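Local coordinates for predicted protein (Acinetobacter sp. RUH2624, PDB 4MEB) that hydrolyses epoxides in its natural form, as a secreted Cif-type virulence factor built on the alpha/beta hydrolase fold, at residues Ile61-Gly66 with Tyr129-Ser134; Ile88-Pro93 with Lys113-Ala118; Met157-Pro162 with Lys274-Val279; Lys209-Lys214 with Thr303-Val308. The protein carries 1 engineered substitution. All coordinates share one frame; numbering follows the deposited sequence.

Contact 1: residues Ile61-Gly66 with Tyr129-Ser134; sequences IVFIHG and YYVSHS. Engineered in segment 129-134: S134 (natural residue Asp). With PO4 (phosphate ion), chain C.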
# COMPACT_ATOMS: atom_id res chain seq x y z
N ILE A 61 21.66 -15.39 -24.33
CA ILE A 61 21.10 -14.30 -23.54
C ILE A 61 19.91 -14.82 -22.76
O ILE A 61 18.94 -15.33 -23.34
CB ILE A 61 20.61 -13.14 -24.44
CG1 ILE A 61 21.67 -12.78 -25.48
CG2 ILE A 61 20.23 -11.93 -23.58
CD1 ILE A 61 21.16 -11.89 -26.57
N VAL A 62 19.97 -14.69 -21.44
CA VAL A 62 18.89 -15.12 -20.55
C VAL A 62 18.06 -13.91 -20.12
O VAL A 62 18.60 -12.91 -19.65
CB VAL A 62 19.43 -15.89 -19.33
CG1 VAL A 62 18.30 -16.26 -18.37
CG2 VAL A 62 20.19 -17.14 -19.76
N PHE A 63 16.75 -14.01 -20.32
CA PHE A 63 15.82 -12.92 -20.00
C PHE A 63 14.91 -13.32 -18.85
O PHE A 63 14.23 -14.35 -18.93
CB PHE A 63 14.92 -12.60 -21.20
CG PHE A 63 15.64 -12.10 -22.42
CD1 PHE A 63 15.93 -10.76 -22.56
CD2 PHE A 63 16.00 -12.98 -23.44
CE1 PHE A 63 16.57 -10.28 -23.69
CE2 PHE A 63 16.65 -12.52 -24.58
CZ PHE A 63 16.93 -11.16 -24.71
N ILE A 64 14.88 -12.49 -17.81
CA ILE A 64 14.05 -12.77 -16.64
C ILE A 64 13.00 -11.66 -16.43
O ILE A 64 13.33 -10.54 -16.09
CB ILE A 64 14.91 -12.94 -15.37
CG1 ILE A 64 16.04 -13.97 -15.58
CG2 ILE A 64 14.05 -13.37 -14.21
CD1 ILE A 64 15.53 -15.40 -15.79
N HIS A 65 11.72 -12.01 -16.60
CA HIS A 65 10.61 -11.07 -16.50
C HIS A 65 10.31 -10.76 -15.03
O HIS A 65 10.96 -11.29 -14.14
CB HIS A 65 9.36 -11.70 -17.10
CG HIS A 65 8.75 -12.75 -16.23
ND1 HIS A 65 7.81 -12.46 -15.26
CD2 HIS A 65 9.00 -14.08 -16.13
CE1 HIS A 65 7.48 -13.57 -14.63
NE2 HIS A 65 8.18 -14.57 -15.14
N GLY A 66 9.29 -9.94 -14.79
CA GLY A 66 8.87 -9.61 -13.44
C GLY A 66 7.36 -9.57 -13.24
O GLY A 66 6.62 -10.29 -13.93
N TYR A 129 24.92 -13.57 -21.43
CA TYR A 129 24.45 -12.26 -21.00
C TYR A 129 23.14 -12.46 -20.23
O TYR A 129 22.35 -13.33 -20.55
CB TYR A 129 24.21 -11.34 -22.21
CG TYR A 129 25.42 -11.09 -23.07
CD1 TYR A 129 26.65 -10.75 -22.50
CD2 TYR A 129 25.34 -11.18 -24.45
CE1 TYR A 129 27.76 -10.50 -23.30
CE2 TYR A 129 26.44 -10.95 -25.26
CZ TYR A 129 27.65 -10.61 -24.68
OH TYR A 129 28.76 -10.37 -25.47
N TYR A 130 22.91 -11.63 -19.23
CA TYR A 130 21.75 -11.79 -18.36
C TYR A 130 20.97 -10.49 -18.36
O TYR A 130 21.53 -9.42 -18.12
CB TYR A 130 22.22 -12.14 -16.95
CG TYR A 130 21.15 -12.64 -15.98
CD1 TYR A 130 20.89 -14.00 -15.84
CD2 TYR A 130 20.45 -11.75 -15.17
CE1 TYR A 130 19.94 -14.47 -14.94
CE2 TYR A 130 19.48 -12.21 -14.26
CZ TYR A 130 19.25 -13.57 -14.15
OH TYR A 130 18.31 -14.05 -13.26
N VAL A 131 19.67 -10.58 -18.65
CA VAL A 131 18.81 -9.41 -18.74
C VAL A 131 17.54 -9.59 -17.90
O VAL A 131 16.82 -10.58 -18.06
CB VAL A 131 18.40 -9.11 -20.19
CG1 VAL A 131 17.48 -7.89 -20.24
CG2 VAL A 131 19.64 -8.91 -21.07
N SER A 132 17.27 -8.64 -17.01
CA SER A 132 16.22 -8.76 -16.02
C SER A 132 15.29 -7.53 -15.96
O SER A 132 15.73 -6.41 -16.21
CB SER A 132 16.90 -8.98 -14.67
OG SER A 132 15.95 -9.02 -13.65
N HIS A 133 14.03 -7.74 -15.57
CA HIS A 133 13.06 -6.65 -15.46
C HIS A 133 12.17 -6.85 -14.24
O HIS A 133 11.84 -7.99 -13.89
CB HIS A 133 12.20 -6.59 -16.75
CG HIS A 133 11.17 -5.50 -16.75
ND1 HIS A 133 9.83 -5.74 -16.51
CD2 HIS A 133 11.27 -4.17 -16.98
CE1 HIS A 133 9.15 -4.61 -16.58
NE2 HIS A 133 10.00 -3.64 -16.86
N SER A 134 11.81 -5.75 -13.57
CA SER A 134 10.85 -5.79 -12.47
C SER A 134 11.32 -6.79 -11.41
O SER A 134 12.49 -6.78 -11.04
CB SER A 134 9.44 -6.12 -13.00
OG SER A 134 8.49 -6.36 -11.97
P PO4 C . 9.09 -4.04 -8.26
O1 PO4 C . 8.90 -4.51 -9.68
O2 PO4 C . 9.53 -2.59 -8.27
O3 PO4 C . 7.76 -4.16 -7.55
O4 PO4 C . 10.14 -4.88 -7.57
O HOH W 1 7.68 -7.55 -15.49

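Contact 2: residues Ile88-Pro93 with Lys113-Ala118; sequences IAIDLP and KILIGA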
# COMPACT_ATOMS: atom_id res chain seq x y z
N ILE A 88 16.91 -17.16 -24.32
CA ILE A 88 16.25 -18.00 -23.32
C ILE A 88 15.45 -17.11 -22.37
O ILE A 88 16.02 -16.25 -21.71
CB ILE A 88 17.27 -18.81 -22.48
CG1 ILE A 88 18.07 -19.77 -23.36
CG2 ILE A 88 16.56 -19.60 -21.36
CD1 ILE A 88 19.36 -20.28 -22.72
N ALA A 89 14.14 -17.33 -22.31
CA ALA A 89 13.31 -16.57 -21.37
C ALA A 89 12.63 -17.53 -20.39
O ALA A 89 11.91 -18.44 -20.80
CB ALA A 89 12.28 -15.73 -22.11
N ILE A 90 12.87 -17.32 -19.10
CA ILE A 90 12.38 -18.21 -18.07
C ILE A 90 11.27 -17.55 -17.24
O ILE A 90 11.38 -16.39 -16.83
CB ILE A 90 13.53 -18.64 -17.13
CG1 ILE A 90 14.68 -19.24 -17.94
CG2 ILE A 90 13.03 -19.61 -16.07
CD1 ILE A 90 15.94 -19.52 -17.12
N ASP A 91 10.19 -18.30 -16.99
CA ASP A 91 9.15 -17.84 -16.09
C ASP A 91 9.68 -17.95 -14.65
O ASP A 91 10.14 -19.01 -14.25
CB ASP A 91 7.89 -18.70 -16.24
CG ASP A 91 7.08 -18.35 -17.48
OD1 ASP A 91 7.27 -17.24 -18.03
OD2 ASP A 91 6.24 -19.18 -17.90
N LEU A 92 9.62 -16.86 -13.89
CA LEU A 92 10.03 -16.88 -12.49
C LEU A 92 9.30 -17.98 -11.72
O LEU A 92 8.13 -18.27 -12.02
CB LEU A 92 9.77 -15.52 -11.82
CG LEU A 92 10.71 -14.35 -12.12
CD1 LEU A 92 10.14 -13.05 -11.56
CD2 LEU A 92 12.10 -14.62 -11.54
N PRO A 93 9.99 -18.59 -10.74
CA PRO A 93 9.35 -19.58 -9.88
C PRO A 93 7.96 -19.12 -9.43
O PRO A 93 7.80 -17.99 -8.94
CB PRO A 93 10.29 -19.65 -8.68
CG PRO A 93 11.63 -19.33 -9.25
CD PRO A 93 11.38 -18.30 -10.33
N LYS A 113 19.33 -19.38 -6.64
CA LYS A 113 19.83 -20.75 -6.64
C LYS A 113 19.00 -21.60 -7.59
O LYS A 113 19.54 -22.42 -8.35
CB LYS A 113 19.80 -21.32 -5.22
CG LYS A 113 20.49 -22.66 -5.09
CD LYS A 113 20.21 -23.33 -3.76
CE LYS A 113 20.88 -24.71 -3.72
NZ LYS A 113 20.63 -25.43 -2.43
N ILE A 114 17.69 -21.41 -7.56
CA ILE A 114 16.81 -22.16 -8.45
C ILE A 114 17.11 -21.82 -9.92
O ILE A 114 17.27 -22.72 -10.75
CB ILE A 114 15.32 -21.92 -8.10
CG1 ILE A 114 14.98 -22.59 -6.76
CG2 ILE A 114 14.41 -22.45 -9.21
CD1 ILE A 114 13.76 -21.99 -6.08
N LEU A 115 17.21 -20.53 -10.23
CA LEU A 115 17.46 -20.06 -11.59
C LEU A 115 18.82 -20.48 -12.16
O LEU A 115 18.88 -20.98 -13.29
CB LEU A 115 17.31 -18.54 -11.68
CG LEU A 115 15.88 -18.00 -11.54
CD1 LEU A 115 15.89 -16.50 -11.29
CD2 LEU A 115 15.04 -18.34 -12.78
N ILE A 116 19.89 -20.30 -11.39
CA ILE A 116 21.22 -20.58 -11.93
C ILE A 116 21.41 -22.06 -12.27
O ILE A 116 22.10 -22.39 -13.24
CB ILE A 116 22.37 -20.07 -11.02
CG1 ILE A 116 23.72 -20.11 -11.77
CG2 ILE A 116 22.47 -20.90 -9.75
CD1 ILE A 116 23.79 -19.18 -12.98
N GLY A 117 20.78 -22.95 -11.50
CA GLY A 117 20.88 -24.37 -11.79
C GLY A 117 20.25 -24.70 -13.13
O GLY A 117 20.81 -25.44 -13.94
N ALA A 118 19.07 -24.12 -13.37
CA ALA A 118 18.37 -24.32 -14.63
C ALA A 118 19.14 -23.67 -15.78
O ALA A 118 19.28 -24.26 -16.84
CB ALA A 118 16.96 -23.75 -14.55

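Contact 3: residues Met157-Pro162 with Lys274-Val279; sequences MDSPIP and KGVNDV. With PO4 (phosphate ion), chain C.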
# COMPACT_ATOMS: atom_id res chain seq x y z
N MET A 157 16.39 -3.83 -15.48
CA MET A 157 15.43 -2.91 -16.12
C MET A 157 14.37 -2.32 -15.18
O MET A 157 13.67 -3.04 -14.47
CB MET A 157 14.80 -3.54 -17.36
CG MET A 157 15.82 -3.82 -18.48
SD MET A 157 15.20 -4.80 -19.86
CE MET A 157 14.06 -3.65 -20.63
N ASP A 158 14.30 -0.98 -15.21
CA ASP A 158 13.32 -0.15 -14.48
C ASP A 158 13.25 -0.26 -12.95
O ASP A 158 13.47 0.73 -12.26
CB ASP A 158 11.91 -0.24 -15.09
CG ASP A 158 11.15 1.07 -14.98
OD1 ASP A 158 11.75 2.13 -15.26
OD2 ASP A 158 9.96 1.05 -14.59
N SER A 159 12.91 -1.44 -12.42
CA SER A 159 12.63 -1.60 -10.99
C SER A 159 13.89 -1.63 -10.16
O SER A 159 14.92 -2.13 -10.60
CB SER A 159 11.83 -2.89 -10.72
OG SER A 159 10.53 -2.80 -11.29
N PRO A 160 13.81 -1.13 -8.92
CA PRO A 160 15.02 -1.17 -8.09
C PRO A 160 15.40 -2.61 -7.70
O PRO A 160 14.52 -3.47 -7.61
CB PRO A 160 14.62 -0.38 -6.85
CG PRO A 160 13.12 -0.55 -6.76
CD PRO A 160 12.65 -0.57 -8.20
N ILE A 161 16.69 -2.85 -7.52
CA ILE A 161 17.17 -4.09 -6.89
C ILE A 161 16.93 -3.92 -5.40
O ILE A 161 17.18 -2.84 -4.87
CB ILE A 161 18.69 -4.25 -7.14
CG1 ILE A 161 18.99 -4.33 -8.63
CG2 ILE A 161 19.26 -5.46 -6.37
CD1 ILE A 161 20.47 -4.13 -8.94
N PRO A 162 16.41 -4.95 -4.72
CA PRO A 162 16.19 -4.84 -3.27
C PRO A 162 17.45 -4.39 -2.55
O PRO A 162 18.50 -5.01 -2.71
CB PRO A 162 15.83 -6.27 -2.86
CG PRO A 162 15.16 -6.82 -4.05
CD PRO A 162 15.90 -6.23 -5.24
N LYS A 274 8.76 7.28 -17.73
CA LYS A 274 7.40 7.33 -17.22
C LYS A 274 7.11 6.12 -16.33
O LYS A 274 5.98 5.91 -15.88
CB LYS A 274 6.40 7.36 -18.38
CG LYS A 274 6.61 8.53 -19.34
CD LYS A 274 6.26 9.84 -18.68
CE LYS A 274 4.76 9.93 -18.40
NZ LYS A 274 4.38 11.17 -17.65
N GLY A 275 8.14 5.31 -16.10
CA GLY A 275 8.05 4.16 -15.20
C GLY A 275 8.68 4.47 -13.85
O GLY A 275 8.41 5.52 -13.27
N VAL A 276 9.52 3.57 -13.34
CA VAL A 276 10.23 3.81 -12.09
C VAL A 276 11.28 4.91 -12.28
O VAL A 276 11.68 5.58 -11.32
CB VAL A 276 10.83 2.51 -11.50
CG1 VAL A 276 11.59 2.80 -10.19
CG2 VAL A 276 9.72 1.48 -11.24
N ASN A 277 11.70 5.10 -13.53
CA ASN A 277 12.50 6.27 -13.91
C ASN A 277 13.96 6.21 -13.40
O ASN A 277 14.72 5.34 -13.82
CB ASN A 277 11.79 7.58 -13.53
CG ASN A 277 12.40 8.80 -14.20
OD1 ASN A 277 13.24 8.68 -15.09
ND2 ASN A 277 11.96 9.98 -13.78
N ASP A 278 14.35 7.12 -12.51
CA ASP A 278 15.78 7.24 -12.18
C ASP A 278 16.25 6.49 -10.91
O ASP A 278 17.43 6.53 -10.56
CB ASP A 278 16.20 8.72 -12.09
CG ASP A 278 15.49 9.45 -10.97
OD1 ASP A 278 14.39 9.00 -10.56
OD2 ASP A 278 16.03 10.48 -10.51
N VAL A 279 15.33 5.79 -10.24
CA VAL A 279 15.65 5.14 -8.97
C VAL A 279 16.74 4.06 -9.12
O VAL A 279 17.71 4.06 -8.39
CB VAL A 279 14.38 4.53 -8.30
CG1 VAL A 279 14.76 3.82 -7.01
CG2 VAL A 279 13.33 5.60 -8.03
P PO4 C . 9.09 -4.04 -8.26
O1 PO4 C . 8.90 -4.51 -9.68
O2 PO4 C . 9.53 -2.59 -8.27
O3 PO4 C . 7.76 -4.16 -7.55
O4 PO4 C . 10.14 -4.88 -7.57
O HOH W 2 14.25 3.21 -12.01

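Contact 4: residues Lys209-Lys214 with Thr303-Val308; sequences KTYAGK and TGHWMV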
# COMPACT_ATOMS: atom_id res chain seq x y z
N LYS A 209 -2.06 0.11 -16.63
CA LYS A 209 -2.15 1.39 -17.32
C LYS A 209 -1.49 2.52 -16.54
O LYS A 209 -0.86 3.40 -17.15
CB LYS A 209 -3.61 1.75 -17.61
CG LYS A 209 -4.20 0.97 -18.76
CD LYS A 209 -5.58 1.52 -19.03
CE LYS A 209 -6.08 1.11 -20.38
NZ LYS A 209 -7.36 1.81 -20.67
N THR A 210 -1.61 2.49 -15.22
CA THR A 210 -1.01 3.53 -14.37
C THR A 210 0.50 3.62 -14.57
O THR A 210 1.06 4.72 -14.63
CB THR A 210 -1.30 3.26 -12.85
OG1 THR A 210 -2.69 3.51 -12.55
CG2 THR A 210 -0.44 4.17 -11.97
N TYR A 211 1.15 2.47 -14.71
CA TYR A 211 2.60 2.34 -14.84
C TYR A 211 3.08 2.46 -16.29
O TYR A 211 4.28 2.44 -16.56
CB TYR A 211 3.04 0.96 -14.30
CG TYR A 211 4.04 0.98 -13.16
CD1 TYR A 211 4.97 2.01 -13.02
CD2 TYR A 211 4.08 -0.06 -12.23
CE1 TYR A 211 5.89 2.01 -11.97
CE2 TYR A 211 4.99 -0.07 -11.19
CZ TYR A 211 5.89 0.96 -11.06
OH TYR A 211 6.79 0.93 -10.01
N ALA A 212 2.13 2.53 -17.21
CA ALA A 212 2.46 2.69 -18.62
C ALA A 212 2.61 4.17 -18.97
O ALA A 212 1.87 5.02 -18.45
CB ALA A 212 1.38 2.07 -19.49
N GLY A 213 3.57 4.46 -19.85
CA GLY A 213 3.64 5.76 -20.50
C GLY A 213 2.66 5.79 -21.66
O GLY A 213 1.85 6.70 -21.78
N LYS A 214 2.73 4.78 -22.52
CA LYS A 214 1.85 4.71 -23.69
C LYS A 214 0.62 3.84 -23.39
O LYS A 214 0.58 2.66 -23.74
CB LYS A 214 2.61 4.17 -24.90
CG LYS A 214 3.93 4.91 -25.18
CD LYS A 214 4.42 4.69 -26.61
CE LYS A 214 5.66 5.54 -26.94
NZ LYS A 214 6.88 5.10 -26.19
N THR A 303 8.52 6.47 -22.18
CA THR A 303 8.36 5.04 -22.03
C THR A 303 8.09 4.74 -20.57
O THR A 303 8.79 5.24 -19.69
CB THR A 303 9.64 4.30 -22.46
OG1 THR A 303 9.94 4.65 -23.81
CG2 THR A 303 9.46 2.78 -22.35
N GLY A 304 7.04 3.95 -20.30
CA GLY A 304 6.72 3.60 -18.94
C GLY A 304 7.43 2.33 -18.50
O GLY A 304 8.45 1.91 -19.05
N HIS A 305 6.86 1.70 -17.49
CA HIS A 305 7.41 0.51 -16.88
C HIS A 305 7.41 -0.72 -17.80
O HIS A 305 8.30 -1.56 -17.73
CB HIS A 305 6.57 0.22 -15.65
CG HIS A 305 7.05 -0.94 -14.84
ND1 HIS A 305 8.26 -0.94 -14.20
CD2 HIS A 305 6.46 -2.12 -14.55
CE1 HIS A 305 8.41 -2.08 -13.55
NE2 HIS A 305 7.33 -2.81 -13.74
N TRP A 306 6.41 -0.82 -18.67
CA TRP A 306 6.28 -2.00 -19.52
C TRP A 306 7.10 -1.77 -20.78
O TRP A 306 6.56 -1.54 -21.87
CB TRP A 306 4.80 -2.31 -19.79
CG TRP A 306 3.96 -2.13 -18.55
CD1 TRP A 306 3.10 -1.09 -18.28
CD2 TRP A 306 3.95 -2.97 -17.39
NE1 TRP A 306 2.54 -1.25 -17.03
CE2 TRP A 306 3.04 -2.40 -16.47
CE3 TRP A 306 4.61 -4.15 -17.04
CZ2 TRP A 306 2.77 -2.98 -15.22
CZ3 TRP A 306 4.34 -4.74 -15.79
CH2 TRP A 306 3.43 -4.14 -14.90
N MET A 307 8.42 -1.83 -20.62
CA MET A 307 9.35 -1.24 -21.58
C MET A 307 9.34 -1.85 -22.97
O MET A 307 9.44 -1.13 -23.96
CB MET A 307 10.77 -1.25 -21.01
CG MET A 307 10.90 -0.42 -19.73
SD MET A 307 12.56 -0.39 -19.07
CE MET A 307 13.42 0.54 -20.35
N VAL A 308 9.21 -3.18 -23.05
CA VAL A 308 9.15 -3.82 -24.35
C VAL A 308 7.78 -3.64 -25.02
O VAL A 308 7.71 -3.44 -26.24
CB VAL A 308 9.55 -5.32 -24.29
CG1 VAL A 308 9.47 -5.97 -25.68
CG2 VAL A 308 10.95 -5.47 -23.72

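Contact 1: residues Ile61-Gly66 with Tyr129-Ser134
With chi1 at -167° the Y130 ring is turned away from its own backbone N, and its phenol end runs diagonally past V62 to I64. There I64 CG1, set beside the backbone N by chi1 of -52°, meets Y130 OH at 3.2 Å, obliquely to the ring; the hydroxyl itself is hydrogen-bonded to S140. The two belong to parallel strands 61-64 and 128-133 in the central sheet of the alpha/beta hydrolase fold. Four backbone bonds join them alternately: V62 N to Y129 O (2.9 Å), V131 N to V62 O, I64 N to V131 O (2.7 Å) and H133 N to I64 O. On the other face of the sheet F63 CD1 lies 3.8 Å from V131 CB, with the two side chains alongside each other, while I61 CG2 sits over one face of the F63 ring, offset toward its rim. Past the strands, H65 ND1 bonds G66 O in its ring plane at 2.8 Å, and H65 NE2 bonds L92 N, which fixes this histidine at both nitrogens. S134, an engineered replacement of the natural Asp, occupies the nucleophile elbow of the fold. Its hydroxyl oxygen accepts from F67 N, and S134 OG donates to phosphate O1 at 3.0 Å.

Contact 2: residues Ile88-Pro93 with Lys113-Ala118
L115 opens its fork against the end of strand 87-90 and the turn after it. One branch, L115 CD2, lies 4.1 Å from I90 CG2, the two side chains running antiparallel past one another, and the same methyl also meets P93 CD, at 4.4 Å. The other branch, L115 CD1, touches L92 CD2 at 4.2 Å. From the preceding residue, I114 CG2 approaches the proline ring, 4.2 Å from P93 CG. A chi1 of -70° sets I114 CG1 beside the backbone N and leaves CG2 anti to it, directed at the ring. The next shell thickens the packing: L49 of strand 47-54 touches P93, I114 and A118, Y51 touches I90, and helix 135-146 brings A139 to L92 and L143 to L115. The carboxylate of D91 points away from the helix and is held on its own side of the turn: D91 OD2 accepts from H50 ND1 and Q97 N, D91 OD1 from W71 N. In the fold this is helix 108-123 lying on the sheet within the beta-alpha-beta crossover from strand 87-90 to strand 128-133. The contact between the segments is wholly aliphatic, made by methyl groups and a proline ring at van der Waals distance, so its cohesion rests on dispersion and the exclusion of water, while the buried charge of D91 is satisfied by H50, Q97 and W71.

Contact 3: residues Met157-Pro162 with Lys274-Val279
D158 reaches across to the loop 274-279 with its carboxylate, from a backbone of positive phi (58°). From its CB the chain leads to CG, which sits 3.4 Å from V276 N. Beyond it the two oxygens share out the donors. D158 OD2 takes V276 N at 2.8 Å in a nearly straight bond (175° at the hydrogen), approached on the syn side but 26° out of the carboxylate plane, and also accepts from H305 ND1. D158 OD1 takes G272 N, and N277 N reaches it only weakly, at 3.4 Å. V276 CB packs against D158 O at 3.3 Å; a water bridges D158 O and, weakly, N277 O of the type II' turn 276-279. Flanking this, P160 CD meets V276 CG1 at 4.1 Å, with the two side chains at about a right angle, and P160 CB meets V279 CG1. S159 CB points away from the loop, and S159 OG donates to phosphate O1 at 2.9 Å. The segments are the loops that follow strands 151-157 and 267-272 at the active-site edge of the sheet. The D158-H305 bond is consistent with the acid-histidine relay of epoxide hydrolases of this fold. With three good N-H donors and one weak one, the carboxylate has little rotational freedom, which would hold OD2 in place against the imidazole.

Contact 4: residues Lys209-Lys214 with Thr303-Val308
The histidine loop of the alpha/beta hydrolase fold, between strand 295-300 and helix 307-323, here meets the end of helix 200-211, where Y211 lies against H305. The two rings stack face to face, centroids 4.3 Å apart and planes at 19°; Y211 was modelled in two conformers, and this holds for one of them. The extended first torsion of H305 (chi1 -177°) lays the imidazole over the phenol face, and H305 CB sits over the same ring, a CH-pi contact 4.0 Å from the Y211 centroid. The backbone fixes the pair: H305 N donates to Y211 O at 2.8 Å, nearly straight at 169°. The ND1 side of the imidazole is already held by the acid, and H305 O accepts from H133 NE2, so both the ring and the main chain are anchored, consistent with the catalytic histidine of related epoxide hydrolases. W306, at the N-cap of helix 307-323, brings its indole obliquely against Y211, with W306 NE1 3.5 Å from Y211 CB and donating to I208 O; H305 CD2 lies over one face of the indole, toward its rim. E310 gathers the main chain of both segments, OE1 accepting from G213, K214 and G304 and OE2 from W306. Glycines face one another here, and G213 N comes to 3.4 Å from G304 CA. K214 NZ bonds D302 O and passes near the T303 side chain. At the indole edge, in the ring plane, A212 CB rests 3.8 Å from W306 CD1.

In the fold
Contacts 1 and 2 are buried core and share the sheet: strands 61-64 and 87-90 are neighbours, with F63 N to I88 O linking them, and contact 2 is nested within the loop closed by contact 1. Backbone bonding dominates the first, aliphatic packing the second. Contact 3 joins two loops, contact 4 a helix end to a loop; contact 4 is buried, contact 3 partly so. Their chemistry is a multiply bonded carboxylate and an aromatic stack. D158 to H305 ties them together, while H133 to H305 ties contact 4 to contact 1. A phosphate is bonded by both S134 and S159. Contact 2 stays about 10 Å, nearest atoms, from contacts 3 and 4.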